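Local coordinates for protein Cg10997-pa (Drosophila melanogaster, PDB 2YV7) that might insert into membranes and form pH-dependent chloride channels, switching from a soluble GST-like globule, and may play a role in ethanol sensitivity, at residues L151-N155 with H200-L204; T163-T167 with Y207-Q213. All blocks are in the same frame, centred on the assembly; numbering follows the deposited sequence.

Contact 1 (L151-N155 with H200-L204)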
ATOM      1  N   LEU A 151      14.103   7.326  -5.175  1.00 23.25           N
ATOM      2  CA  LEU A 151      14.338   6.369  -4.058  1.00 20.71           C
ATOM      3  C   LEU A 151      15.573   6.822  -3.278  1.00 21.59           C
ATOM      4  O   LEU A 151      15.684   6.584  -2.084  1.00 24.58           O
ATOM      5  CB  LEU A 151      14.550   4.956  -4.567  1.00 24.64           C
ATOM      6  CG  LEU A 151      13.387   4.296  -5.339  1.00 22.32           C
ATOM      7  CD1 LEU A 151      13.662   2.897  -5.889  1.00 25.83           C
ATOM      8  CD2 LEU A 151      12.141   4.250  -4.319  1.00 26.56           C
ATOM      9  N   ARG A 152      16.557   7.411  -3.991  1.00 25.55           N
ATOM     10  CA  ARG A 152      17.737   7.970  -3.279  1.00 25.88           C
ATOM     11  C   ARG A 152      17.363   9.047  -2.327  1.00 22.15           C
ATOM     12  O   ARG A 152      17.882   9.115  -1.222  1.00 26.06           O
ATOM     13  CB  ARG A 152      18.801   8.394  -4.306  1.00 23.22           C
ATOM     14  CG  ARG A 152      20.095   9.077  -3.763  1.00 24.57           C
ATOM     15  CD  ARG A 152      20.815   8.176  -2.753  1.00 24.84           C
ATOM     16  NE  ARG A 152      22.041   8.798  -2.167  1.00 25.29           N
ATOM     17  CZ  ARG A 152      23.248   8.678  -2.722  1.00 28.55           C
ATOM     18  NH1 ARG A 152      23.359   8.002  -3.847  1.00 27.19           N
ATOM     19  NH2 ARG A 152      24.330   9.220  -2.143  1.00 27.34           N
ATOM     20  N   LYS A 153      16.485   9.936  -2.750  1.00 24.48           N
ATOM     21  CA  LYS A 153      15.959  11.011  -1.875  1.00 22.63           C
ATOM     22  C   LYS A 153      15.287  10.429  -0.668  1.00 27.03           C
ATOM     23  O   LYS A 153      15.545  10.868   0.470  1.00 25.43           O
ATOM     24  CB  LYS A 153      14.999  11.951  -2.618  1.00 26.29           C
ATOM     25  CG  LYS A 153      15.483  12.641  -3.949  1.00 32.29           C
ATOM     26  CD  LYS A 153      16.829  13.243  -3.932  1.00 36.38           C
ATOM     27  CE  LYS A 153      17.261  13.559  -5.450  1.00 34.22           C
ATOM     28  NZ  LYS A 153      16.067  14.066  -6.262  1.00 34.29           N
ATOM     29  N   ILE A 154      14.440   9.412  -0.875  1.00 23.62           N
ATOM     30  CA  ILE A 154      13.773   8.751   0.272  1.00 22.55           C
ATOM     31  C   ILE A 154      14.799   8.089   1.171  1.00 22.94           C
ATOM     32  O   ILE A 154      14.794   8.234   2.348  1.00 25.25           O
ATOM     33  CB  ILE A 154      12.672   7.766  -0.229  1.00 21.19           C
ATOM     34  CG1 ILE A 154      11.639   8.587  -1.028  1.00 21.83           C
ATOM     35  CG2 ILE A 154      12.085   6.938   0.906  1.00 24.64           C
ATOM     36  CD1 ILE A 154      10.622   7.725  -1.986  1.00 20.23           C
ATOM     37  N   ASN A 155      15.760   7.380   0.579  1.00 25.01           N
ATOM     38  CA  ASN A 155      16.802   6.781   1.389  1.00 23.01           C
ATOM     39  C   ASN A 155      17.526   7.812   2.290  1.00 21.53           C
ATOM     40  O   ASN A 155      17.800   7.552   3.463  1.00 23.46           O
ATOM     41  CB  ASN A 155      17.847   6.137   0.473  1.00 23.56           C
ATOM     42  CG  ASN A 155      19.034   5.574   1.280  1.00 31.35           C
ATOM     43  OD1 ASN A 155      20.107   6.236   1.459  1.00 27.98           O
ATOM     44  ND2 ASN A 155      18.855   4.385   1.775  1.00 24.66           N
ATOM     45  N   HIS A 200      23.251  -0.165  -1.955  1.00 31.40           N
ATOM     46  CA  HIS A 200      23.868   0.933  -1.220  1.00 31.27           C
ATOM     47  C   HIS A 200      22.836   1.900  -0.649  1.00 31.74           C
ATOM     48  O   HIS A 200      23.184   2.867   0.077  1.00 28.04           O
ATOM     49  CB  HIS A 200      24.901   1.658  -2.085  1.00 30.27           C
ATOM     50  CG  HIS A 200      24.326   2.264  -3.313  1.00 31.80           C
ATOM     51  ND1 HIS A 200      23.911   3.572  -3.356  1.00 31.53           N
ATOM     52  CD2 HIS A 200      24.103   1.749  -4.548  1.00 25.77           C
ATOM     53  CE1 HIS A 200      23.434   3.834  -4.565  1.00 33.62           C
ATOM     54  NE2 HIS A 200      23.514   2.736  -5.293  1.00 33.35           N
ATOM     55  N   LEU A 201      21.554   1.593  -0.907  1.00 27.57           N
ATOM     56  CA  LEU A 201      20.491   2.354  -0.292  1.00 24.15           C
ATOM     57  C   LEU A 201      20.174   1.756   1.063  1.00 29.63           C
ATOM     58  O   LEU A 201      19.072   1.252   1.305  1.00 27.65           O
ATOM     59  CB  LEU A 201      19.265   2.481  -1.206  1.00 25.34           C
ATOM     60  CG  LEU A 201      19.509   3.189  -2.553  1.00 26.90           C
ATOM     61  CD1 LEU A 201      18.202   3.478  -3.379  1.00 26.54           C
ATOM     62  CD2 LEU A 201      20.376   4.517  -2.383  1.00 25.58           C
ATOM     63  N   THR A 202      21.152   1.814   1.964  1.00 24.55           N
ATOM     64  CA  THR A 202      21.047   1.115   3.251  1.00 30.55           C
ATOM     65  C   THR A 202      19.816   1.461   4.090  1.00 23.56           C
ATOM     66  O   THR A 202      19.187   0.550   4.645  1.00 30.98           O
ATOM     67  CB  THR A 202      22.361   1.271   4.069  1.00 30.87           C
ATOM     68  OG1 THR A 202      23.436   0.743   3.281  1.00 38.31           O
ATOM     69  CG2 THR A 202      22.326   0.391   5.320  1.00 37.34           C
ATOM     70  N   ALA A 203      19.470   2.736   4.176  1.00 23.96           N
ATOM     71  CA  ALA A 203      18.340   3.168   5.080  1.00 22.09           C
ATOM     72  C   ALA A 203      16.991   2.695   4.495  1.00 25.54           C
ATOM     73  O   ALA A 203      16.042   2.318   5.238  1.00 25.76           O
ATOM     74  CB  ALA A 203      18.353   4.618   5.267  1.00 23.71           C
ATOM     75  N   LEU A 204      16.918   2.728   3.171  1.00 23.52           N
ATOM     76  CA  LEU A 204      15.731   2.236   2.449  1.00 27.88           C
ATOM     77  C   LEU A 204      15.560   0.723   2.617  1.00 26.10           C
ATOM     78  O   LEU A 204      14.451   0.225   2.834  1.00 24.75           O
ATOM     79  CB  LEU A 204      15.782   2.681   0.977  1.00 24.83           C
ATOM     80  CG  LEU A 204      14.452   2.417   0.208  1.00 24.19           C
ATOM     81  CD1 LEU A 204      13.229   3.162   0.835  1.00 26.86           C
ATOM     82  CD2 LEU A 204      14.608   2.723  -1.291  1.00 27.33           C
TER
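L204 spreads its two methyl branches over helix 141-161. CD1 goes to CG2 of I154 at 3.9 Å, and CD2 reaches CB of L151 at 4.0 Å. The first torsion of L204, with CG opposite its own backbone nitrogen (chi1 -170°), lays the branched end across that helix. L201 adds a second leucine: its CD1 approaches L151, while its CD2 lies 3.7 Å from CD of R152, so the aliphatic part of the arginine covers a buried apolar group. A203 fits because its single methyl can come within 3.5 Å of the carbonyl O of N155, where the segments draw close. L201 occupies the N-cap position of helix 202-212 and is the centre of an inverse gamma turn. In the helical part of this GST fold, the contact sets the start of that helix against the flank of helix 141-161. The amide of N155 faces the backbone N atoms of A203 and L204; its orientation is uncertain, but turned back it may offer its oxygen to these N-H groups. With an alanine here, the first-turn N atoms would probably lose the polar group facing them, and a gap is likely to open between L201 and L204. Further out, R152 brings NH1 to the ring edge of H200, while its NE makes a salt bridge with D156. Behind L151 and L204 stand L182 of helix 173-193 and I197, while L201 also touches L148.

Contact 2 (T163-T167 with Y207-Q213)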
ATOM      1  N   THR A 163      15.042   7.234  12.077  1.00 33.11           N
ATOM      2  CA  THR A 163      13.870   6.728  12.775  1.00 36.56           C
ATOM      3  C   THR A 163      13.437   5.483  12.004  1.00 35.22           C
ATOM      4  O   THR A 163      13.901   5.265  10.871  1.00 33.92           O
ATOM      5  CB  THR A 163      12.780   7.769  12.820  1.00 36.95           C
ATOM      6  OG1 THR A 163      12.504   8.260  11.482  1.00 38.94           O
ATOM      7  CG2 THR A 163      13.221   8.948  13.704  1.00 39.12           C
ATOM      8  N   ARG A 164      12.611   4.650  12.632  1.00 33.68           N
ATOM      9  CA  ARG A 164      12.238   3.373  12.055  1.00 32.55           C
ATOM     10  C   ARG A 164      11.373   3.687  10.838  1.00 33.71           C
ATOM     11  O   ARG A 164      11.548   3.047   9.826  1.00 33.24           O
ATOM     12  CB  ARG A 164      11.444   2.467  13.000  1.00 32.69           C
ATOM     13  CG  ARG A 164      11.148   1.093  12.425  1.00 39.93           C
ATOM     14  CD  ARG A 164      10.444   0.212  13.387  1.00 42.57           C
ATOM     15  NE  ARG A 164      11.437  -0.471  14.176  1.00 50.36           N
ATOM     16  CZ  ARG A 164      11.563  -1.787  14.258  1.00 50.65           C
ATOM     17  NH1 ARG A 164      10.733  -2.606  13.612  1.00 53.42           N
ATOM     18  NH2 ARG A 164      12.521  -2.276  15.030  1.00 54.62           N
ATOM     19  N   PHE A 165      10.496   4.677  10.964  1.00 30.80           N
ATOM     20  CA  PHE A 165       9.573   4.987   9.842  1.00 31.33           C
ATOM     21  C   PHE A 165       9.731   6.420   9.326  1.00 29.95           C
ATOM     22  O   PHE A 165      10.636   7.135   9.746  1.00 29.50           O
ATOM     23  CB  PHE A 165       8.150   4.688  10.328  1.00 29.36           C
ATOM     24  CG  PHE A 165       7.961   3.262  10.746  1.00 28.79           C
ATOM     25  CD1 PHE A 165       8.018   2.227   9.815  1.00 30.96           C
ATOM     26  CD2 PHE A 165       7.732   2.953  12.108  1.00 32.96           C
ATOM     27  CE1 PHE A 165       7.818   0.898  10.202  1.00 32.39           C
ATOM     28  CE2 PHE A 165       7.511   1.613  12.495  1.00 31.33           C
ATOM     29  CZ  PHE A 165       7.562   0.607  11.545  1.00 29.46           C
ATOM     30  N   LEU A 166       8.891   6.858   8.390  1.00 25.70           N
ATOM     31  CA  LEU A 166       9.188   8.129   7.726  1.00 26.42           C
ATOM     32  C   LEU A 166       9.179   9.348   8.687  1.00 29.91           C
ATOM     33  O   LEU A 166       9.891  10.309   8.463  1.00 29.92           O
ATOM     34  CB  LEU A 166       8.186   8.455   6.623  1.00 24.69           C
ATOM     35  CG  LEU A 166       8.365   7.650   5.350  1.00 24.61           C
ATOM     36  CD1 LEU A 166       7.107   7.652   4.507  1.00 26.20           C
ATOM     37  CD2 LEU A 166       9.554   8.248   4.511  1.00 26.41           C
ATOM     38  N   THR A 167       8.298   9.368   9.666  1.00 26.88           N
ATOM     39  CA  THR A 167       8.166  10.576  10.489  1.00 32.41           C
ATOM     40  C   THR A 167       8.538  10.315  11.950  1.00 34.11           C
ATOM     41  O   THR A 167       8.357  11.202  12.794  1.00 37.22           O
ATOM     42  CB  THR A 167       6.732  11.150  10.474  1.00 31.22           C
ATOM     43  OG1 THR A 167       5.897  10.181  11.101  1.00 30.86           O
ATOM     44  CG2 THR A 167       6.217  11.398   9.022  1.00 27.29           C
ATOM     45  N   TYR A 207      14.339   0.162   6.013  1.00 24.97           N
ATOM     46  CA  TYR A 207      12.920   0.471   6.103  1.00 24.08           C
ATOM     47  C   TYR A 207      12.073  -0.727   5.578  1.00 25.52           C
ATOM     48  O   TYR A 207      11.080  -1.118   6.202  1.00 24.92           O
ATOM     49  CB  TYR A 207      12.659   1.734   5.238  1.00 23.30           C
ATOM     50  CG  TYR A 207      11.253   2.265   5.220  1.00 22.77           C
ATOM     51  CD1 TYR A 207      10.727   3.003   6.286  1.00 26.26           C
ATOM     52  CD2 TYR A 207      10.465   2.067   4.092  1.00 23.53           C
ATOM     53  CE1 TYR A 207       9.428   3.557   6.250  1.00 25.51           C
ATOM     54  CE2 TYR A 207       9.143   2.623   4.015  1.00 25.90           C
ATOM     55  CZ  TYR A 207       8.650   3.364   5.064  1.00 22.65           C
ATOM     56  OH  TYR A 207       7.394   3.875   4.911  1.00 23.74           O
ATOM     57  N   MET A 208      12.460  -1.291   4.419  1.00 24.36           N
ATOM     58  CA  MET A 208      11.732  -2.431   3.861  1.00 28.05           C
ATOM     59  C   MET A 208      11.838  -3.661   4.770  1.00 25.50           C
ATOM     60  O   MET A 208      10.854  -4.416   4.961  1.00 25.82           O
ATOM     61  CB  MET A 208      12.192  -2.700   2.417  1.00 23.41           C
ATOM     62  CG  MET A 208      11.781  -1.563   1.512  1.00 23.83           C
ATOM     63  SD  MET A 208      12.059  -1.870  -0.233  1.00 26.52           S
ATOM     64  CE  MET A 208      13.741  -1.344  -0.421  1.00 26.86           C
ATOM     65  N   TYR A 209      12.999  -3.831   5.386  1.00 28.05           N
ATOM     66  CA  TYR A 209      13.174  -4.914   6.322  1.00 29.86           C
ATOM     67  C   TYR A 209      12.081  -4.803   7.385  1.00 28.42           C
ATOM     68  O   TYR A 209      11.337  -5.762   7.635  1.00 31.59           O
ATOM     69  CB  TYR A 209      14.558  -4.855   6.923  1.00 37.60           C
ATOM     70  CG  TYR A 209      14.798  -5.916   7.936  1.00 43.93           C
ATOM     71  CD1 TYR A 209      15.076  -7.225   7.536  1.00 43.67           C
ATOM     72  CD2 TYR A 209      14.759  -5.624   9.282  1.00 42.33           C
ATOM     73  CE1 TYR A 209      15.304  -8.226   8.475  1.00 47.51           C
ATOM     74  CE2 TYR A 209      14.993  -6.600  10.219  1.00 46.99           C
ATOM     75  CZ  TYR A 209      15.256  -7.910   9.803  1.00 44.92           C
ATOM     76  OH  TYR A 209      15.507  -8.908  10.739  1.00 47.65           O
ATOM     77  N   HIS A 210      11.940  -3.628   7.957  1.00 25.94           N
ATOM     78  CA  HIS A 210      10.870  -3.391   8.930  1.00 27.55           C
ATOM     79  C   HIS A 210       9.481  -3.508   8.392  1.00 30.42           C
ATOM     80  O   HIS A 210       8.589  -3.888   9.113  1.00 29.27           O
ATOM     81  CB  HIS A 210      11.054  -2.069   9.623  1.00 30.76           C
ATOM     82  CG  HIS A 210      12.309  -2.012  10.436  1.00 35.83           C
ATOM     83  ND1 HIS A 210      12.656  -3.006  11.328  1.00 38.67           N
ATOM     84  CD2 HIS A 210      13.337  -1.125  10.437  1.00 34.58           C
ATOM     85  CE1 HIS A 210      13.830  -2.714  11.873  1.00 37.93           C
ATOM     86  NE2 HIS A 210      14.258  -1.570  11.358  1.00 37.57           N
ATOM     87  N   MET A 211       9.274  -3.110   7.129  1.00 24.69           N
ATOM     88  CA  MET A 211       7.973  -3.269   6.483  1.00 23.24           C
ATOM     89  C   MET A 211       7.503  -4.689   6.414  1.00 24.94           C
ATOM     90  O   MET A 211       6.301  -4.970   6.596  1.00 27.58           O
ATOM     91  CB  MET A 211       8.054  -2.638   5.071  1.00 23.57           C
ATOM     92  CG  MET A 211       7.392  -3.287   3.998  1.00 32.28           C
ATOM     93  SD  MET A 211       7.739  -2.172   2.566  1.00 25.79           S
ATOM     94  CE  MET A 211       8.316  -3.413   1.456  1.00 32.51           C
ATOM     95  N   TYR A 212       8.443  -5.606   6.225  1.00 23.79           N
ATOM     96  CA  TYR A 212       8.075  -6.998   6.154  1.00 28.05           C
ATOM     97  C   TYR A 212       7.794  -7.611   7.519  1.00 33.28           C
ATOM     98  O   TYR A 212       7.226  -8.704   7.561  1.00 38.36           O
ATOM     99  CB  TYR A 212       9.157  -7.766   5.434  1.00 26.67           C
ATOM    100  CG  TYR A 212       9.283  -7.361   3.958  1.00 23.79           C
ATOM    101  CD1 TYR A 212       8.129  -7.337   3.076  1.00 21.29           C
ATOM    102  CD2 TYR A 212      10.544  -7.013   3.423  1.00 25.05           C
ATOM    103  CE1 TYR A 212       8.227  -6.943   1.766  1.00 24.66           C
ATOM    104  CE2 TYR A 212      10.656  -6.639   2.079  1.00 23.21           C
ATOM    105  CZ  TYR A 212       9.514  -6.640   1.258  1.00 24.15           C
ATOM    106  OH  TYR A 212       9.634  -6.269  -0.020  1.00 23.85           O
ATOM    107  N   GLN A 213       8.233  -6.948   8.599  1.00 30.25           N
ATOM    108  CA  GLN A 213       7.945  -7.370   9.994  1.00 30.95           C
ATOM    109  C   GLN A 213       6.619  -6.795  10.484  1.00 37.77           C
ATOM    110  O   GLN A 213       6.179  -7.123  11.598  1.00 34.55           O
ATOM    111  CB  GLN A 213       9.059  -6.950  10.956  1.00 34.43           C
ATOM    112  CG  GLN A 213      10.368  -7.660  10.736  1.00 38.07           C
ATOM    113  CD  GLN A 213      11.493  -7.167  11.664  1.00 43.54           C
ATOM    114  OE1 GLN A 213      11.387  -6.110  12.321  1.00 44.75           O
ATOM    115  NE2 GLN A 213      12.591  -7.919  11.693  1.00 43.12           N
TER
HETATM  116  O   HOH W   1       8.265  -3.320  11.825  1.00 40.50           O
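R164 lays its guanidinium over one face of the H210 imidazole, the two planes 31° apart and CZ 3.4 Å from ND1 of the histidine. NH1 of R164 comes as near as 3.0 Å to ND1 of H210, but the angle is poor for a hydrogen bond, and the meeting is one of stacked flat groups. The arginine leaves its backbone with CG opposite the nitrogen, runs straight, and then bends at chi3 (-88°), which folds the charged end down on the ring. Its CG makes a CH-pi contact with the same imidazole, 4.0 Å from the ring centroid, and also lies over the face of the F165 ring, so one methylene is flanked by two aromatic groups. ND1 of H210 also gives a weak, nearly straight hydrogen bond to OE1 of Q213, which lies in the imidazole plane. A positive charge on H210 would probably be disfavoured beneath the arginine. At the guanidinium edge, in its plane, one water weakly accepts from NH1 of R164 and donates to O of H210 at 2.8 Å.

Deeper in, CE1 of Y207 comes to the edge of the F165 ring, 4.1 Å from CD1 of F165, the two side chains crossing at about a right angle, while CA of F165 sits at the edge of the tyrosine ring. L166 sets CD1 3.8 Å from OH of Y207, a hydroxyl whose hydrogen bond goes to D175. That aspartate also accepts from N of L166, and so ties the segment 163-167 to the tyrosine. The loop links helices 141-161 and 173-193; L166 extends to helix 119-125, while Y207 reaches from helix 202-212 to L178 and M179 of helix 173-193 and to L158 of helix 141-161.

Contacts 1 and 2 share helix 202-212, and their centres lie 12 Å apart on the same side of the chain's centre. The first uses the start of that helix, the second its later turns. Along the chain the segments alternate: 151-155 on helix 141-161, then the loop piece 163-167, then 200-204 and 207-213. Helix 202-212 thus runs beside the end of helix 141-161 and the loop after it, with helix 173-193 touching both contacts. Both join helices and a loop of the all-helical part of the GST fold and involve no strand, whereas the change thought to precede membrane insertion concerns the thioredoxin-like N-terminal domain.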